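Local coordinates for protein tropomodulin TMD-1 (Caenorhabditis elegans, PDB 1PGV) that probably caps the pointed end of actin filaments, blocking their elongation and depolymerisation, the chain here being its C-terminal domain, at residues P112-L115 / A116-R120. Residues are numbered along the deposited sequence; the frame is centred on the assembly and turned at random.
Sequences PELL and ARLLR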
ATOM      1  N   PRO A 112      -9.773   1.530   9.801  1.00 19.13           N
ATOM      2  CA  PRO A 112      -9.784   0.125   9.383  1.00 19.86           C
ATOM      3  C   PRO A 112     -10.536  -0.057   8.070  1.00 20.48           C
ATOM      4  O   PRO A 112     -10.140  -0.854   7.218  1.00 20.80           O
ATOM      5  CB  PRO A 112     -10.484  -0.572  10.547  1.00 20.67           C
ATOM      6  CG  PRO A 112     -10.044   0.236  11.723  1.00 19.91           C
ATOM      7  CD  PRO A 112     -10.185   1.659  11.211  1.00 20.82           C
ATOM      8  N   GLU A 113     -11.625   0.692   7.909  1.00 20.52           N
ATOM      9  CA  GLU A 113     -12.438   0.603   6.704  1.00 21.58           C
ATOM     10  C   GLU A 113     -11.666   1.034   5.462  1.00 20.48           C
ATOM     11  O   GLU A 113     -11.767   0.405   4.410  1.00 19.79           O
ATOM     12  CB  GLU A 113     -13.693   1.475   6.837  1.00 25.26           C
ATOM     13  CG  GLU A 113     -14.640   1.068   7.961  1.00 31.49           C
ATOM     14  CD  GLU A 113     -13.990   1.120   9.333  1.00 33.04           C
ATOM     15  OE1 GLU A 113     -13.345   2.139   9.658  1.00 31.39           O
ATOM     16  OE2 GLU A 113     -14.134   0.140  10.091  1.00 37.70           O
ATOM     17  N   LEU A 114     -10.904   2.116   5.574  1.00 19.26           N
ATOM     18  CA  LEU A 114     -10.142   2.582   4.424  1.00 19.53           C
ATOM     19  C   LEU A 114      -9.040   1.576   4.098  1.00 18.44           C
ATOM     20  O   LEU A 114      -8.807   1.266   2.930  1.00 19.03           O
ATOM     21  CB  LEU A 114      -9.532   3.958   4.690  1.00 20.31           C
ATOM     22  CG  LEU A 114      -8.718   4.517   3.516  1.00 23.17           C
ATOM     23  CD1 LEU A 114      -9.544   4.483   2.239  1.00 21.91           C
ATOM     24  CD2 LEU A 114      -8.275   5.932   3.834  1.00 24.95           C
ATOM     25  N   LEU A 115      -8.376   1.065   5.129  1.00 16.51           N
ATOM     26  CA  LEU A 115      -7.312   0.080   4.932  1.00 15.80           C
ATOM     27  C   LEU A 115      -7.854  -1.146   4.207  1.00 15.41           C
ATOM     28  O   LEU A 115      -7.192  -1.705   3.336  1.00 15.24           O
ATOM     29  CB  LEU A 115      -6.703  -0.333   6.271  1.00 15.98           C
ATOM     30  CG  LEU A 115      -5.910   0.766   6.985  1.00 16.35           C
ATOM     31  CD1 LEU A 115      -5.279   0.202   8.253  1.00 17.86           C
ATOM     32  CD2 LEU A 115      -4.832   1.313   6.041  1.00 17.63           C
ATOM     33  N   ALA A 116      -9.066  -1.564   4.567  1.00 15.06           N
ATOM     34  CA  ALA A 116      -9.675  -2.708   3.912  1.00 16.07           C
ATOM     35  C   ALA A 116      -9.875  -2.398   2.431  1.00 15.76           C
ATOM     36  O   ALA A 116      -9.651  -3.250   1.575  1.00 15.13           O
ATOM     37  CB  ALA A 116     -11.025  -3.048   4.572  1.00 16.91           C
ATOM     38  N   ARG A 117     -10.305  -1.178   2.121  1.00 16.31           N
ATOM     39  CA  ARG A 117     -10.515  -0.808   0.729  1.00 17.48           C
ATOM     40  C   ARG A 117      -9.179  -0.771  -0.021  1.00 17.19           C
ATOM     41  O   ARG A 117      -9.096  -1.206  -1.167  1.00 17.18           O
ATOM     42  CB  ARG A 117     -11.203   0.554   0.635  1.00 20.03           C
ATOM     43  CG  ARG A 117     -12.625   0.558   1.187  1.00 24.79           C
ATOM     44  CD  ARG A 117     -13.221   1.959   1.131  1.00 30.85           C
ATOM     45  NE  ARG A 117     -13.336   2.438  -0.243  1.00 36.25           N
ATOM     46  CZ  ARG A 117     -13.469   3.716  -0.583  1.00 39.27           C
ATOM     47  NH1 ARG A 117     -13.503   4.655   0.356  1.00 40.34           N
ATOM     48  NH2 ARG A 117     -13.570   4.055  -1.861  1.00 40.97           N
ATOM     49  N   LEU A 118      -8.139  -0.261   0.631  1.00 16.92           N
ATOM     50  CA  LEU A 118      -6.824  -0.193  -0.012  1.00 15.76           C
ATOM     51  C   LEU A 118      -6.317  -1.600  -0.348  1.00 14.98           C
ATOM     52  O   LEU A 118      -5.824  -1.843  -1.455  1.00 14.92           O
ATOM     53  CB  LEU A 118      -5.816   0.524   0.891  1.00 17.30           C
ATOM     54  CG  LEU A 118      -6.106   1.996   1.219  1.00 17.86           C
ATOM     55  CD1 LEU A 118      -5.014   2.526   2.134  1.00 19.32           C
ATOM     56  CD2 LEU A 118      -6.195   2.819  -0.058  1.00 16.54           C
ATOM     57  N   LEU A 119      -6.436  -2.528   0.597  1.00 14.73           N
ATOM     58  CA  LEU A 119      -5.995  -3.902   0.354  1.00 14.96           C
ATOM     59  C   LEU A 119      -6.832  -4.588  -0.717  1.00 14.80           C
ATOM     60  O   LEU A 119      -6.314  -5.341  -1.536  1.00 16.85           O
ATOM     61  CB  LEU A 119      -6.041  -4.729   1.643  1.00 15.55           C
ATOM     62  CG  LEU A 119      -4.736  -4.877   2.425  1.00 18.43           C
ATOM     63  CD1 LEU A 119      -5.010  -5.606   3.729  1.00 18.97           C
ATOM     64  CD2 LEU A 119      -3.717  -5.656   1.585  1.00 16.02           C
ATOM     65  N   ARG A 120      -8.138  -4.339  -0.732  1.00 15.56           N
ATOM     66  CA  ARG A 120      -8.962  -4.974  -1.744  1.00 15.52           C
ATOM     67  C   ARG A 120      -8.604  -4.420  -3.128  1.00 16.20           C
ATOM     68  O   ARG A 120      -8.668  -5.133  -4.131  1.00 16.59           O
ATOM     69  CB  ARG A 120     -10.451  -4.753  -1.430  1.00 17.50           C
ATOM     70  CG  ARG A 120     -11.399  -5.580  -2.290  1.00 19.57           C
ATOM     71  CD  ARG A 120     -12.703  -5.850  -1.540  1.00 19.13           C
ATOM     72  NE  ARG A 120     -12.553  -6.870  -0.504  1.00 16.97           N
ATOM     73  CZ  ARG A 120     -12.742  -8.174  -0.705  1.00 16.19           C
ATOM     74  NH1 ARG A 120     -13.090  -8.615  -1.906  1.00 17.43           N
ATOM     75  NH2 ARG A 120     -12.602  -9.035   0.293  1.00 19.01           N
TER
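Leu-118 packs against both Leu-114 and Leu-115, one helical turn back. CG of Leu-114 lies 4.3 Å from CG of Leu-118. CD2 of Leu-115 also comes within 4.1 Å of CD1 of Leu-118, and these two side chains cross at a slant. Leu-115 and Leu-118 share one conformation: CG stands anti to the carbonyl carbon, beside the backbone N, and chi2 is extended. In Leu-118 this first torsion (chi1 -63°) turns the branch back along the helix, and CG of Leu-118 rests 3.3 Å from the carbonyl O of Leu-114.

Arg-117 also leans back on the preceding turn. CG of Arg-117 is 3.3 Å from O of Glu-113. The chain then bends at chi3 (63°), which brings the guanidinium near Leu-114. CD1 of Leu-114 meets the guanidinium obliquely, 4.4 Å from NH1 of Arg-117. Ala-116 sets only a methyl beside the carbonyls of Pro-112 and Glu-113.

Four i to i+4 backbone bonds link 112-115 to 116-120. The shortest runs from N of Leu-118 to O of Leu-114, at 2.8 Å.

The leucines are buried. Leu-118 also meets Leu-90, Ile-91 and Ile-94 of helix 90-96, while Leu-115 touches Met-149 of helix 143-155. Arg-120, though exposed, forms a salt bridge through NE with Asp-148 of helix 143-155, the residue that Ala-116 also touches. Helix 112-121 is the crossover of the beta-alpha-beta unit between parallel strands 102-104 and 130-132. A helix with a buried leucine face, set between successive strands of a parallel sheet in sequential order, fits the leucine-rich-repeat fold of the tropomodulin C-terminal domain.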